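Local coordinates for protein Cif-like 1 (Burkholderia cenocepacia, PDB 7JQY) that probably hydrolyses epoxides, as a Cif-like member of the alpha/beta hydrolase family, at residues 131-134 and 139-142; 249-254 and 299-304. The protein carries 1 engineered substitution. One frame throughout, in Å; residues are numbered along the deposited sequence.

Contact 1 of 2, residues 131-134 and 139-142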
loop_
_atom_site.group_PDB
_atom_site.type_symbol
_atom_site.label_atom_id
_atom_site.label_comp_id
_atom_site.label_asym_id
_atom_site.label_seq_id
_atom_site.Cartn_x
_atom_site.Cartn_y
_atom_site.Cartn_z
ATOM N N ALA B 131 24.181 -35.348 -4.468
ATOM C CA ALA B 131 23.302 -36.412 -3.988
ATOM C C ALA B 131 22.893 -37.345 -5.115
ATOM O O ALA B 131 22.683 -38.538 -4.884
ATOM C CB ALA B 131 22.065 -35.816 -3.315
ATOM N N TYR B 132 22.793 -36.826 -6.337
ATOM C CA TYR B 132 22.549 -37.686 -7.489
ATOM C C TYR B 132 23.707 -38.655 -7.685
ATOM O O TYR B 132 23.502 -39.870 -7.798
ATOM C CB TYR B 132 22.346 -36.820 -8.739
ATOM C CG TYR B 132 21.655 -37.487 -9.925
ATOM C CD1 TYR B 132 21.872 -38.830 -10.241
ATOM C CD2 TYR B 132 20.800 -36.756 -10.742
ATOM C CE1 TYR B 132 21.245 -39.425 -11.327
ATOM C CE2 TYR B 132 20.172 -37.341 -11.827
ATOM C CZ TYR B 132 20.396 -38.672 -12.113
ATOM O OH TYR B 132 19.770 -39.236 -13.200
ATOM N N ALA B 133 24.942 -38.137 -7.684
ATOM C CA ALA B 133 26.105 -38.992 -7.890
ATOM C C ALA B 133 26.311 -39.953 -6.729
ATOM O O ALA B 133 26.763 -41.083 -6.936
ATOM C CB ALA B 133 27.355 -38.142 -8.100
ATOM N N ALA B 134 25.966 -39.540 -5.508
ATOM C CA ALA B 134 26.175 -40.417 -4.362
ATOM C C ALA B 134 25.191 -41.580 -4.373
ATOM O O ALA B 134 25.550 -42.704 -4.003
ATOM C CB ALA B 134 26.050 -39.629 -3.059
ATOM N N GLU B 139 25.410 -43.996 -12.869
ATOM C CA GLU B 139 24.630 -43.205 -13.811
ATOM C C GLU B 139 25.211 -41.820 -14.084
ATOM O O GLU B 139 24.739 -41.144 -15.003
ATOM C CB GLU B 139 23.187 -43.065 -13.307
ATOM C CG GLU B 139 22.487 -44.402 -13.155
ATOM C CD GLU B 139 21.059 -44.282 -12.662
ATOM O OE1 GLU B 139 20.439 -43.215 -12.876
ATOM O OE2 GLU B 139 20.555 -45.265 -12.066
ATOM N N ILE B 140 26.223 -41.386 -13.339
ATOM C CA ILE B 140 26.852 -40.085 -13.546
ATOM C C ILE B 140 28.205 -40.327 -14.200
ATOM O O ILE B 140 29.134 -40.831 -13.558
ATOM C CB ILE B 140 27.008 -39.308 -12.230
ATOM C CG1 ILE B 140 25.648 -39.050 -11.581
ATOM C CG2 ILE B 140 27.765 -38.005 -12.456
ATOM C CD1 ILE B 140 24.628 -38.414 -12.510
ATOM N N VAL B 141 28.320 -39.960 -15.477
ATOM C CA VAL B 141 29.587 -40.107 -16.191
ATOM C C VAL B 141 30.632 -39.160 -15.615
ATOM O O VAL B 141 31.725 -39.576 -15.214
ATOM C CB VAL B 141 29.380 -39.868 -17.697
ATOM C CG1 VAL B 141 30.675 -40.078 -18.458
ATOM C CG2 VAL B 141 28.303 -40.773 -18.223
ATOM N N LYS B 142 30.308 -37.869 -15.569
ATOM C CA LYS B 142 31.184 -36.845 -15.019
ATOM C C LYS B 142 30.331 -35.835 -14.265
ATOM O O LYS B 142 29.152 -35.636 -14.580
ATOM C CB LYS B 142 32.001 -36.139 -16.112
ATOM C CG LYS B 142 33.110 -36.988 -16.709
ATOM C CD LYS B 142 33.734 -36.310 -17.913
ATOM C CE LYS B 142 34.789 -37.194 -18.552
ATOM N NZ LYS B 142 35.149 -36.728 -19.922
#
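I140 packs against Y132 and A133, and this apolar contact carries most of the pairing. Its CD1 sits over one face of the Y132 ring, 3.9 Å from the ring centroid and 25° off the normal. That is a CH-pi contact, displaced toward the CD1–CE1 rim; the closest pair is I140 CD1 to Y132 CD1 at 3.6 Å. One carbon back, I140 CG1 lies 3.7 Å from A133 CA and also touches the methyl group of A133. Y132 carries its ring with CG anti to the backbone N (chi1 -161°), and this brings the ring to I140.

E139 OE1 only packs at the edge of the Y132 ring, near its plane, 4.0 Å from Y132 OH and too far for a hydrogen bond. Carboxylate and ring are turned nearly at right angles. The carboxylate is held from helix 98-111: OE2 forms a salt bridge with R106 and OE1 a hydrogen bond with H110. The buried charge is therefore probably well compensated.

All four touching residues are buried. They join the end of helix 124-135 to the start of strand 140-146, within a beta-alpha-beta crossover of the alpha/beta hydrolase fold.

Contact 2 of 2, residues 249-254 and 299-304; sequences PVLALA and LDFFRE
F301 lays its ring against L251, with the ring edge reaching the backbone at P249. L251 CB stands over the centre of one ring face. It is 3.5 Å from the ring centroid and only 13° off the normal, a nearly perpendicular CH-pi contact. The L251 side chain continues past the ring toward the helix, where its CD2 comes within 3.8 Å of F301 CB. The two side chains thus slide past each other in opposite directions, the end of the ring reaching the strand backbone and the leucine methyl reaching the F301 CB.

The far end of the ring meets main chain. F301 CZ lies 3.4 Å from P249 O, which sits at the ring edge, near its plane. The same CZ is 3.5 Å from L251 N. Beside it, P249 CB packs on F301 CE1 at 3.9 Å. The extended first torsion of F301 (chi1 -179°) sends the ring out from the helix and onto the strand.

Further out, backbone bonds set the position of the strand. P249 and L251 pair with L143, L251 also with M145, and V250 with D273, just before strand 274-279, and with R275 on it. R275 touches the side chains of P249, L251 and F301, and forms a salt bridge with E304, the last modelled residue. Helix 291-303, the last of the modelled chain, thus packs on strand 250-255 of the central sheet of the alpha/beta hydrolase fold.

The side-chain contact is apolar, and L251 and F301 are buried. The edge of an aromatic ring is slightly positive, so the approach of F301 CZ to P249 O is probably mildly favourable. Dispersion and close fit probably hold the helix to the strand here, while the salt bridge from R275 fastens its C-terminal end.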
loop_
_atom_site.group_PDB
_atom_site.type_symbol
_atom_site.label_atom_id
_atom_site.label_comp_id
_atom_site.label_asym_id
_atom_site.label_seq_id
_atom_site.Cartn_x
_atom_site.Cartn_y
_atom_site.Cartn_z
ATOM N N PRO B 249 35.027 -38.991 -12.600
ATOM C CA PRO B 249 35.807 -37.745 -12.604
ATOM C C PRO B 249 34.956 -36.547 -12.204
ATOM O O PRO B 249 33.791 -36.423 -12.594
ATOM C CB PRO B 249 36.290 -37.629 -14.055
ATOM C CG PRO B 249 36.234 -39.012 -14.594
ATOM C CD PRO B 249 35.077 -39.678 -13.905
ATOM N N VAL B 250 35.561 -35.658 -11.421
ATOM C CA VAL B 250 34.883 -34.501 -10.857
ATOM C C VAL B 250 35.703 -33.258 -11.155
ATOM O O VAL B 250 36.935 -33.276 -11.054
ATOM C CB VAL B 250 34.669 -34.654 -9.338
ATOM C CG1 VAL B 250 34.097 -33.370 -8.749
ATOM C CG2 VAL B 250 33.768 -35.851 -9.053
ATOM N N LEU B 251 35.015 -32.187 -11.551
ATOM C CA LEU B 251 35.612 -30.882 -11.805
ATOM C C LEU B 251 35.027 -29.883 -10.819
ATOM O O LEU B 251 33.808 -29.867 -10.611
ATOM C CB LEU B 251 35.354 -30.427 -13.246
ATOM C CG LEU B 251 35.711 -28.986 -13.627
ATOM C CD1 LEU B 251 37.213 -28.788 -13.675
ATOM C CD2 LEU B 251 35.073 -28.604 -14.967
ATOM N N ALA B 252 35.895 -29.086 -10.187
ATOM C CA ALA B 252 35.497 -28.076 -9.211
ATOM C C ALA B 252 35.928 -26.697 -9.700
ATOM O O ALA B 252 37.101 -26.498 -10.040
ATOM C CB ALA B 252 36.112 -28.362 -7.835
ATOM N N LEU B 253 34.988 -25.745 -9.726
ATOM C CA LEU B 253 35.247 -24.398 -10.232
ATOM C C LEU B 253 34.620 -23.344 -9.330
ATOM O O LEU B 253 33.534 -23.551 -8.786
ATOM C CB LEU B 253 34.704 -24.216 -11.651
ATOM C CG LEU B 253 35.178 -25.175 -12.736
ATOM C CD1 LEU B 253 34.324 -25.002 -13.992
ATOM C CD2 LEU B 253 36.642 -24.948 -13.046
ATOM N N ALA B 254 35.301 -22.203 -9.194
ATOM C CA ALA B 254 34.776 -21.070 -8.438
ATOM C C ALA B 254 35.567 -19.820 -8.795
ATOM O O ALA B 254 36.658 -19.895 -9.364
ATOM C CB ALA B 254 34.817 -21.328 -6.927
ATOM N N LEU B 299 33.787 -27.988 -21.541
ATOM C CA LEU B 299 34.061 -28.741 -22.759
ATOM C C LEU B 299 35.362 -29.531 -22.642
ATOM O O LEU B 299 35.421 -30.692 -23.071
ATOM C CB LEU B 299 34.072 -27.807 -23.972
ATOM C CG LEU B 299 32.648 -27.355 -24.343
ATOM C CD1 LEU B 299 32.616 -26.325 -25.460
ATOM C CD2 LEU B 299 31.791 -28.562 -24.700
ATOM N N ASP B 300 36.402 -28.931 -22.044
ATOM C CA ASP B 300 37.656 -29.652 -21.830
ATOM C C ASP B 300 37.456 -30.846 -20.913
ATOM O O ASP B 300 37.990 -31.932 -21.161
ATOM C CB ASP B 300 38.681 -28.726 -21.182
ATOM C CG ASP B 300 39.513 -27.993 -22.177
ATOM O OD1 ASP B 300 39.658 -28.516 -23.300
ATOM O OD2 ASP B 300 40.000 -26.896 -21.851
ATOM N N PHE B 301 36.641 -30.671 -19.876
ATOM C CA PHE B 301 36.369 -31.736 -18.926
ATOM C C PHE B 301 35.564 -32.864 -19.560
ATOM O O PHE B 301 35.758 -34.032 -19.209
ATOM C CB PHE B 301 35.642 -31.137 -17.724
ATOM C CG PHE B 301 35.320 -32.121 -16.652
ATOM C CD1 PHE B 301 36.276 -33.010 -16.200
ATOM C CD2 PHE B 301 34.070 -32.126 -16.063
ATOM C CE1 PHE B 301 35.983 -33.897 -15.194
ATOM C CE2 PHE B 301 33.769 -33.016 -15.057
ATOM C CZ PHE B 301 34.726 -33.903 -14.623
ATOM N N PHE B 302 34.675 -32.546 -20.503
ATOM C CA PHE B 302 33.787 -33.555 -21.063
ATOM C C PHE B 302 34.405 -34.344 -22.216
ATOM O O PHE B 302 33.825 -35.351 -22.622
ATOM C CB PHE B 302 32.484 -32.895 -21.537
ATOM C CG PHE B 302 31.589 -32.417 -20.417
ATOM C CD1 PHE B 302 31.788 -32.845 -19.113
ATOM C CD2 PHE B 302 30.544 -31.539 -20.673
ATOM C CE1 PHE B 302 30.965 -32.407 -18.090
ATOM C CE2 PHE B 302 29.719 -31.100 -19.655
ATOM C CZ PHE B 302 29.932 -31.534 -18.362
ATOM N N ARG B 303 35.535 -33.898 -22.731
ATOM C CA ARG B 303 36.229 -34.542 -23.823
ATOM C C ARG B 303 37.236 -35.534 -23.275
ATOM O O ARG B 303 37.350 -36.637 -23.768
ATOM C CB ARG B 303 36.963 -33.516 -24.666
ATOM C CG ARG B 303 36.139 -32.819 -25.724
ATOM C CD ARG B 303 36.836 -31.565 -26.243
ATOM N NE ARG B 303 35.901 -30.477 -26.492
ATOM C CZ ARG B 303 36.140 -29.429 -27.264
ATOM N NH1 ARG B 303 37.275 -29.309 -27.895
ATOM N NH2 ARG B 303 35.238 -28.497 -27.419
ATOM N N GLU B 304 37.949 -35.083 -22.255
ATOM C CA GLU B 304 38.958 -35.784 -21.476
ATOM C C GLU B 304 38.831 -37.292 -21.463
ATOM O O GLU B 304 38.403 -37.868 -20.477
ATOM C CB GLU B 304 38.846 -35.305 -20.030
ATOM C CG GLU B 304 40.145 -35.053 -19.306
ATOM C CD GLU B 304 39.949 -34.574 -17.878
ATOM O OE1 GLU B 304 39.871 -33.365 -17.658
ATOM O OE2 GLU B 304 39.890 -35.419 -16.967
#

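Overall arrangement
After the first four strands of the sheet, the chain runs through strand 117-122 and helix 124-135. Contact 1 then closes a short connection to strand 140-146, with four residues between its segments. Contact 2 opens about a hundred residues later, at strand 250-255, and closes a longer loop when helix 291-303 returns to it. The two are in series, neither nested nor crossed. Strands 140-146 and 250-255 are neighbours in the central sheet, and the contact centres lie about 14 Å apart. K142 joins them directly, its NZ 2.9 Å from F301 O in a probable hydrogen bond. Together they tie two helices to adjacent strands of one sheet.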